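Local coordinates for Mab-21 domain-containing protein (Tribolium castaneum, PDB 7LT2), which senses double-stranded RNA and, as a cGAS-like nucleotidyltransferase, makes cyclic GMP-AMP from ATP and GTP in innate immunity, at residues D61-V65 with V262-K267. Residues are numbered along the deposited sequence; the frame is centred on the assembly and turned at random.
Sequences DGLKV and VKLIKK
Lys-266 NZ donates a hydrogen bond of 2.8 Å to Leu-63 O, meeting it from above the carbonyl plane at a C=O...N angle of 137°. A bend at chi3 (65°) turns the ammonium onto this oxygen, and a water that accepts from Val-65 N also accepts, weakly, from Lys-266 NZ. Lys-266 probably binds ATP, as in related enzymes, and the bond is consistent with holding its ammonium in place. Lys-263 NZ makes a weak bond of 3.3 Å to Gly-62 O, reinforced by a water shared between the two; its stronger partner is Ser-15 OG, and a second water joins it to Lys-64 O. Gly-62, with positive phi, closes helix 58-61 in a Schellman motif, after which the chain presents Gly-62 O and Leu-63 O to the lysines. The aliphatic part of Lys-263 runs along the loop, its CG 3.6 Å from Leu-63 O. Val-65 points toward the helix: CG2 lies 3.7 Å from Lys-266 CB, while CG1 meets Lys-267 CD, the side chains crossing at about a right angle. At the other end Leu-63 CD2 packs on Val-262 CG1 at 3.8 Å. The loop before strand 70-77 thereby lies against helix 258-272, whose Val-262 and Lys-266 also touch helix 278-291.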
ATOM      1  N   ASP A  61      -4.427   5.125   2.394  1.00 16.47           N
ATOM      2  CA  ASP A  61      -5.726   4.990   1.746  1.00 15.87           C
ATOM      3  C   ASP A  61      -6.885   5.347   2.663  1.00 18.73           C
ATOM      4  O   ASP A  61      -8.024   5.421   2.190  1.00 18.79           O
ATOM      5  CB  ASP A  61      -5.952   3.558   1.250  1.00 15.67           C
ATOM      6  CG  ASP A  61      -5.209   3.255  -0.031  1.00 21.33           C
ATOM      7  OD1 ASP A  61      -4.885   4.203  -0.783  1.00 21.87           O
ATOM      8  OD2 ASP A  61      -4.959   2.058  -0.288  1.00 23.05           O
ATOM      9  N   GLY A  62      -6.631   5.554   3.953  1.00 16.62           N
ATOM     10  CA  GLY A  62      -7.736   5.767   4.869  1.00 15.61           C
ATOM     11  C   GLY A  62      -8.502   4.505   5.192  1.00 17.84           C
ATOM     12  O   GLY A  62      -9.680   4.578   5.557  1.00 16.77           O
ATOM     13  N   LEU A  63      -7.856   3.345   5.072  1.00 17.45           N
ATOM     14  CA  LEU A  63      -8.507   2.050   5.245  1.00 17.71           C
ATOM     15  C   LEU A  63      -7.878   1.210   6.351  1.00 17.92           C
ATOM     16  O   LEU A  63      -8.191   0.017   6.460  1.00 19.39           O
ATOM     17  CB  LEU A  63      -8.475   1.265   3.929  1.00 15.04           C
ATOM     18  CG  LEU A  63      -9.205   1.868   2.728  1.00 15.69           C
ATOM     19  CD1 LEU A  63      -8.964   1.005   1.494  1.00 17.70           C
ATOM     20  CD2 LEU A  63     -10.693   2.010   3.008  1.00 18.22           C
ATOM     21  N   LYS A  64      -7.009   1.790   7.178  1.00 16.67           N
ATOM     22  CA  LYS A  64      -6.356   1.034   8.241  1.00 15.91           C
ATOM     23  C   LYS A  64      -7.307   0.820   9.414  1.00 17.08           C
ATOM     24  O   LYS A  64      -7.935   1.769   9.894  1.00 19.85           O
ATOM     25  CB  LYS A  64      -5.090   1.756   8.711  1.00 18.62           C
ATOM     26  CG  LYS A  64      -4.369   1.072   9.882  1.00 19.76           C
ATOM     27  CD  LYS A  64      -3.892  -0.329   9.507  1.00 18.72           C
ATOM     28  CE  LYS A  64      -3.273  -1.042  10.699  1.00 21.82           C
ATOM     29  NZ  LYS A  64      -3.040  -2.479  10.423  1.00 29.31           N
ATOM     30  N   VAL A  65      -7.407  -0.428   9.867  1.00 16.10           N
ATOM     31  CA  VAL A  65      -8.177  -0.784  11.055  1.00 19.23           C
ATOM     32  C   VAL A  65      -7.248  -0.741  12.262  1.00 18.28           C
ATOM     33  O   VAL A  65      -6.241  -1.456  12.306  1.00 19.80           O
ATOM     34  CB  VAL A  65      -8.809  -2.176  10.904  1.00 17.17           C
ATOM     35  CG1 VAL A  65      -9.509  -2.590  12.194  1.00 19.64           C
ATOM     36  CG2 VAL A  65      -9.776  -2.201   9.730  1.00 21.03           C
ATOM     37  N   VAL A 262     -15.630  -0.367   4.371  1.00 16.22           N
ATOM     38  CA  VAL A 262     -14.484  -1.241   4.128  1.00 14.27           C
ATOM     39  C   VAL A 262     -13.852  -1.654   5.446  1.00 15.74           C
ATOM     40  O   VAL A 262     -13.525  -2.828   5.655  1.00 17.36           O
ATOM     41  CB  VAL A 262     -13.449  -0.561   3.217  1.00 16.49           C
ATOM     42  CG1 VAL A 262     -12.200  -1.440   3.104  1.00 15.92           C
ATOM     43  CG2 VAL A 262     -14.024  -0.315   1.845  1.00 19.63           C
ATOM     44  N   LYS A 263     -13.670  -0.694   6.353  1.00 17.08           N
ATOM     45  CA  LYS A 263     -12.979  -0.975   7.604  1.00 15.41           C
ATOM     46  C   LYS A 263     -13.815  -1.856   8.521  1.00 16.60           C
ATOM     47  O   LYS A 263     -13.260  -2.713   9.217  1.00 18.59           O
ATOM     48  CB  LYS A 263     -12.591   0.342   8.282  1.00 16.51           C
ATOM     49  CG  LYS A 263     -11.408   1.034   7.573  1.00 15.81           C
ATOM     50  CD  LYS A 263     -11.009   2.333   8.254  1.00 19.92           C
ATOM     51  CE  LYS A 263     -11.903   3.481   7.812  1.00 24.75           C
ATOM     52  NZ  LYS A 263     -11.398   4.791   8.314  1.00 28.65           N
ATOM     53  N   LEU A 264     -15.142  -1.686   8.511  1.00 17.07           N
ATOM     54  CA  LEU A 264     -16.006  -2.584   9.276  1.00 18.26           C
ATOM     55  C   LEU A 264     -15.863  -4.019   8.790  1.00 18.02           C
ATOM     56  O   LEU A 264     -15.780  -4.950   9.596  1.00 17.25           O
ATOM     57  CB  LEU A 264     -17.466  -2.130   9.178  1.00 18.59           C
ATOM     58  CG  LEU A 264     -17.828  -0.815   9.869  1.00 22.97           C
ATOM     59  CD1 LEU A 264     -19.161  -0.285   9.352  1.00 22.39           C
ATOM     60  CD2 LEU A 264     -17.886  -1.006  11.370  1.00 21.24           C
ATOM     61  N   ILE A 265     -15.825  -4.215   7.469  1.00 18.40           N
ATOM     62  CA  ILE A 265     -15.644  -5.560   6.932  1.00 18.37           C
ATOM     63  C   ILE A 265     -14.239  -6.075   7.234  1.00 17.92           C
ATOM     64  O   ILE A 265     -14.062  -7.247   7.590  1.00 19.12           O
ATOM     65  CB  ILE A 265     -15.961  -5.583   5.425  1.00 18.44           C
ATOM     66  CG1 ILE A 265     -17.456  -5.323   5.207  1.00 20.56           C
ATOM     67  CG2 ILE A 265     -15.533  -6.910   4.801  1.00 19.84           C
ATOM     68  CD1 ILE A 265     -17.867  -5.234   3.752  1.00 20.14           C
ATOM     69  N   LYS A 266     -13.221  -5.212   7.122  1.00 17.83           N
ATOM     70  CA  LYS A 266     -11.865  -5.646   7.466  1.00 16.32           C
ATOM     71  C   LYS A 266     -11.762  -6.019   8.940  1.00 18.84           C
ATOM     72  O   LYS A 266     -11.038  -6.955   9.300  1.00 19.81           O
ATOM     73  CB  LYS A 266     -10.843  -4.555   7.118  1.00 16.50           C
ATOM     74  CG  LYS A 266     -10.561  -4.415   5.629  1.00 17.02           C
ATOM     75  CD  LYS A 266      -9.630  -3.240   5.335  1.00 16.32           C
ATOM     76  CE  LYS A 266      -8.253  -3.451   5.935  1.00 16.98           C
ATOM     77  NZ  LYS A 266      -7.249  -2.437   5.472  1.00 17.45           N
ATOM     78  N   LYS A 267     -12.476  -5.297   9.811  1.00 17.12           N
ATOM     79  CA  LYS A 267     -12.484  -5.654  11.226  1.00 17.67           C
ATOM     80  C   LYS A 267     -13.104  -7.027  11.432  1.00 20.03           C
ATOM     81  O   LYS A 267     -12.591  -7.841  12.208  1.00 21.41           O
ATOM     82  CB  LYS A 267     -13.244  -4.593  12.028  1.00 19.20           C
ATOM     83  CG  LYS A 267     -13.248  -4.803  13.548  1.00 23.67           C
ATOM     84  CD  LYS A 267     -11.869  -4.567  14.141  1.00 24.65           C
ATOM     85  CE  LYS A 267     -11.904  -4.462  15.665  1.00 26.74           C
ATOM     86  NZ  LYS A 267     -12.396  -5.718  16.275  1.00 34.60           N
TER
HETATM   87  O   HOH W   1     -10.524   7.097   6.612  1.00 30.30           O
HETATM   88  O   HOH W   2      -8.685   4.594   9.194  1.00 31.48           O
HETATM   89  O   HOH W   3      -6.182  -2.891   8.631  1.00 23.05           O